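Local coordinates for hypothetical protein (Ruminococcus gnavus, PDB 4QAN), which is of unknown function but adopts a cystatin-like fold, as a divergent member of the NTF2-like superfamily, and can bind a metal ion, at residues E218-P221 with Q222-V225; S370-E373 with S374-T377. One frame throughout, in Å; residues are numbered along the deposited sequence.

Contact 1: E218-P221 with Q222-V225; sequences EKTP and QRAV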
# COMPACT_ATOMS: atom_id res chain seq x y z
N GLU A 218 7.32 -18.18 -14.18
CA GLU A 218 6.93 -19.46 -14.76
C GLU A 218 7.57 -19.57 -16.14
O GLU A 218 8.02 -18.57 -16.69
CB GLU A 218 5.41 -19.55 -14.88
CG GLU A 218 4.65 -19.47 -13.56
CD GLU A 218 4.93 -20.63 -12.60
OE1 GLU A 218 5.57 -21.62 -12.99
OE2 GLU A 218 4.51 -20.54 -11.43
N LYS A 219 7.58 -20.76 -16.71
CA LYS A 219 8.37 -21.01 -17.91
C LYS A 219 7.75 -20.50 -19.19
O LYS A 219 8.44 -20.37 -20.18
CB LYS A 219 8.70 -22.49 -18.05
CG LYS A 219 9.72 -22.95 -17.03
CD LYS A 219 11.12 -22.67 -17.52
CE LYS A 219 12.12 -22.83 -16.39
NZ LYS A 219 13.41 -22.27 -16.84
N THR A 220 6.46 -20.21 -19.18
CA THR A 220 5.84 -19.59 -20.34
C THR A 220 5.09 -18.36 -19.87
O THR A 220 4.72 -18.29 -18.70
CB THR A 220 4.84 -20.53 -21.05
OG1 THR A 220 3.67 -20.66 -20.25
CG2 THR A 220 5.46 -21.91 -21.28
N PRO A 221 4.84 -17.41 -20.78
CA PRO A 221 4.09 -16.22 -20.36
C PRO A 221 2.65 -16.57 -19.92
O PRO A 221 2.20 -16.09 -18.89
CB PRO A 221 4.14 -15.31 -21.60
CG PRO A 221 4.50 -16.18 -22.75
CD PRO A 221 5.30 -17.32 -22.18
N GLN A 222 1.98 -17.43 -20.67
CA GLN A 222 0.64 -17.90 -20.29
C GLN A 222 0.59 -18.48 -18.86
O GLN A 222 -0.34 -18.20 -18.10
CB GLN A 222 0.13 -18.97 -21.27
CG GLN A 222 -0.14 -18.47 -22.69
CD GLN A 222 1.00 -18.75 -23.66
OE1 GLN A 222 2.18 -18.85 -23.26
NE2 GLN A 222 0.67 -18.88 -24.94
N ARG A 223 1.59 -19.29 -18.50
CA ARG A 223 1.60 -19.94 -17.19
C ARG A 223 1.81 -18.93 -16.07
O ARG A 223 1.31 -19.10 -14.95
CB ARG A 223 2.64 -21.06 -17.16
CG ARG A 223 2.55 -21.92 -15.91
CD ARG A 223 3.57 -23.03 -15.94
NE ARG A 223 3.46 -23.85 -17.14
CZ ARG A 223 4.37 -24.73 -17.53
NH1 ARG A 223 5.47 -24.93 -16.83
NH2 ARG A 223 4.17 -25.43 -18.63
N ALA A 224 2.53 -17.86 -16.36
CA ALA A 224 2.69 -16.77 -15.39
C ALA A 224 1.33 -16.17 -15.05
O ALA A 224 1.00 -15.97 -13.88
CB ALA A 224 3.62 -15.70 -15.93
N VAL A 225 0.54 -15.90 -16.10
CA VAL A 225 -0.79 -15.34 -15.96
C VAL A 225 -1.72 -16.32 -15.25
O VAL A 225 -2.47 -15.93 -14.35
CB VAL A 225 -1.37 -14.95 -17.35
CG1 VAL A 225 -2.81 -14.48 -17.23
CG2 VAL A 225 -0.51 -13.87 -17.99
O HOH W 1 6.75 -22.98 -14.99

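Contact 2: S370-E373 with S374-T377; sequences SKEE and SRKT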
# COMPACT_ATOMS: atom_id res chain seq x y z
N SER A 370 -19.97 -9.49 -23.79
CA SER A 370 -21.19 -10.27 -23.95
C SER A 370 -20.79 -11.74 -24.07
O SER A 370 -19.62 -12.05 -24.31
CB SER A 370 -21.99 -9.81 -25.18
OG SER A 370 -21.42 -10.30 -26.38
N LYS A 371 -21.75 -12.65 -23.89
CA LYS A 371 -21.51 -14.07 -24.12
C LYS A 371 -21.08 -14.33 -25.57
O LYS A 371 -20.23 -15.18 -25.84
CB LYS A 371 -22.78 -14.89 -23.82
CG LYS A 371 -23.21 -14.90 -22.37
CD LYS A 371 -22.34 -15.82 -21.52
CE LYS A 371 -22.37 -15.41 -20.05
NZ LYS A 371 -21.36 -16.17 -19.27
N GLU A 372 -21.70 -13.60 -26.49
CA GLU A 372 -21.32 -13.64 -27.91
C GLU A 372 -19.86 -13.21 -28.06
O GLU A 372 -19.04 -13.95 -28.60
CB GLU A 372 -22.24 -12.71 -28.72
CG GLU A 372 -21.99 -12.70 -30.21
CD GLU A 372 -22.23 -14.05 -30.86
OE1 GLU A 372 -23.11 -14.81 -30.38
OE2 GLU A 372 -21.53 -14.35 -31.85
N GLU A 373 -19.53 -12.03 -27.55
CA GLU A 373 -18.16 -11.52 -27.61
C GLU A 373 -17.15 -12.48 -26.96
O GLU A 373 -16.04 -12.67 -27.46
CB GLU A 373 -18.08 -10.14 -26.94
CG GLU A 373 -18.75 -9.03 -27.73
CD GLU A 373 -18.96 -7.76 -26.92
OE1 GLU A 373 -18.35 -7.59 -25.84
OE2 GLU A 373 -19.77 -6.91 -27.36
N SER A 374 -17.53 -13.09 -25.83
CA SER A 374 -16.64 -13.98 -25.09
C SER A 374 -16.34 -15.25 -25.87
O SER A 374 -15.23 -15.76 -25.84
CB SER A 374 -17.27 -14.35 -23.75
OG SER A 374 -16.39 -15.12 -22.96
N ARG A 375 -17.36 -15.77 -26.56
CA ARG A 375 -17.20 -16.99 -27.35
C ARG A 375 -16.37 -16.75 -28.60
O ARG A 375 -15.57 -17.60 -28.99
CB ARG A 375 -18.56 -17.58 -27.74
CG ARG A 375 -18.46 -18.96 -28.38
CD ARG A 375 -19.81 -19.51 -28.83
NE ARG A 375 -20.66 -18.50 -29.44
CZ ARG A 375 -20.47 -17.94 -30.64
NH1 ARG A 375 -19.42 -18.28 -31.40
NH2 ARG A 375 -21.33 -17.03 -31.09
N LYS A 376 -16.57 -15.60 -29.24
CA LYS A 376 -15.76 -15.22 -30.41
C LYS A 376 -14.29 -15.05 -30.04
O LYS A 376 -13.41 -15.45 -30.81
CB LYS A 376 -16.29 -13.93 -31.05
CG LYS A 376 -17.62 -14.11 -31.77
CD LYS A 376 -17.48 -15.02 -32.98
CE LYS A 376 -18.83 -15.45 -33.53
NZ LYS A 376 -18.67 -16.57 -34.48
N THR A 377 -14.04 -14.45 -28.88
CA THR A 377 -12.69 -14.23 -28.39
C THR A 377 -12.01 -15.55 -28.05
O THR A 377 -10.84 -15.77 -28.39
CB THR A 377 -12.71 -13.30 -27.16
OG1 THR A 377 -13.39 -12.07 -27.48
CG2 THR A 377 -11.30 -12.98 -26.69

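Contact 1: E218-P221 with Q222-V225
Thr220 OG1 accepts the backbone N-H of Arg223 at 3.0 Å, with an N-H...O angle of 154°, which makes Thr220 the N-cap of helix 221-234. The hydroxyl sits between the backbone N and the carbonyl carbon (chi1 73°), and this rotation turns it in over the first helical turn, where OG1 of Thr220 also lies 3.3 Å from Arg223 CB. The same residue starts the main-chain bonding: Ala224 N donates to Thr220 O at 3.2 Å, and Val225 N follows with Pro221 O at 3.3 Å. Beside the cap, the amide oxygen OE1 of Gln222 folds back to lie 3.6 Å from Pro221 CG, the two side chains running alongside each other. Glu218 comes in from the preceding loop: its CG lies 3.6 Å from Arg223 O, and its side chain crosses that of Arg223 at about a right angle. Their charged ends do not touch; OE1 of Glu218 and NH1 of Arg223 stay 5.1 Å apart, joined through a water that donates to OE1 and accepts from NH1 and from Lys219 N. Further out, Glu218 pairs through its backbone with Trp349, Lys219 NZ donates to Asp347 O, and Pro221 and Val225 pack on Leu342 of strand 334-344. With an alanine here in place of Thr220 the OG1 acceptor is gone, and the Arg223 N-H would probably lose its capping partner. Chemically, the turn is secured by neutral acceptors on Thr220 and Pro221, while Glu218 and Arg223 are linked through water, without direct contact between their charged atoms, and any attraction between them is likely to be modest.

Contact 2: S370-E373 with S374-T377
Backbone N-H groups of residues 374-377 each reach back four residues, the i+4 to i pattern of an alpha-helix, here the first turns of helix 371-378, whose start is closed by a capping box. Ser374 N donates to Ser370 O at 2.8 Å, Arg375 N to Lys371 O and Lys376 N to Glu372 O. In the capping box, the N-cap Ser370 accepts the Glu373 N-H through OG in a nearly straight bond (2.8 Å, 174°), and Glu373 OE1 returns a weak bond from Ser370 N. Glu373 can make that return because its CG stands beside its own backbone N (chi1 -71°) and the chain beyond is extended, so the carboxylate is carried back to the helix start. On the exposed side, Glu372 bends at chi2 and brings its carboxylate to Arg375: OE2 forms a salt bridge with NH2 at 2.8 Å, and OE1 of Glu372 lies 2.9 Å from NH2 of Arg375 as well. Both oxygens thus meet the one nitrogen instead of each facing a different one, and the carboxylate and guanidinium planes are turned 71° apart. Lys376 runs alongside Glu372 and touches OE2 with its CE at 3.4 Å; its NZ stops 4.5 Å from OE2 of Glu372, too far for a salt bridge, though the opposite charges may still attract weakly. The inner side packs on the sheet, Ser374 against Ile308 and Asn335, Thr377 against Ile311 and Leu337. Glu373 O takes two donors from Thr377, its backbone N and its OG1, which approach from opposite faces of the carbonyl plane, the hydroxyl at 2.7 Å.

How the contacts relate
From the N terminus, the chain passes through the antiparallel sheet built from strands 116-122 to 187-188 before reaching contact 1, where the loop after strand 187-188 turns into helix 221-234. Strands 305-314, 322-331, 334-344 and 349-353 then follow, and strand 367-369 leads directly into contact 2. The contacts lie in series, neither nesting nor crossing, and each is local, closing just a helix-starting turn. The centres of contact 1 and contact 2 are about 24 Å apart and the nearest atoms of contact 1 and contact 2 about 12 Å, so they do not touch. What relates them is the mixed sheet: side chains from both reach strands 305-314 and 334-344, tying two helix starts, far apart in sequence, to common strands.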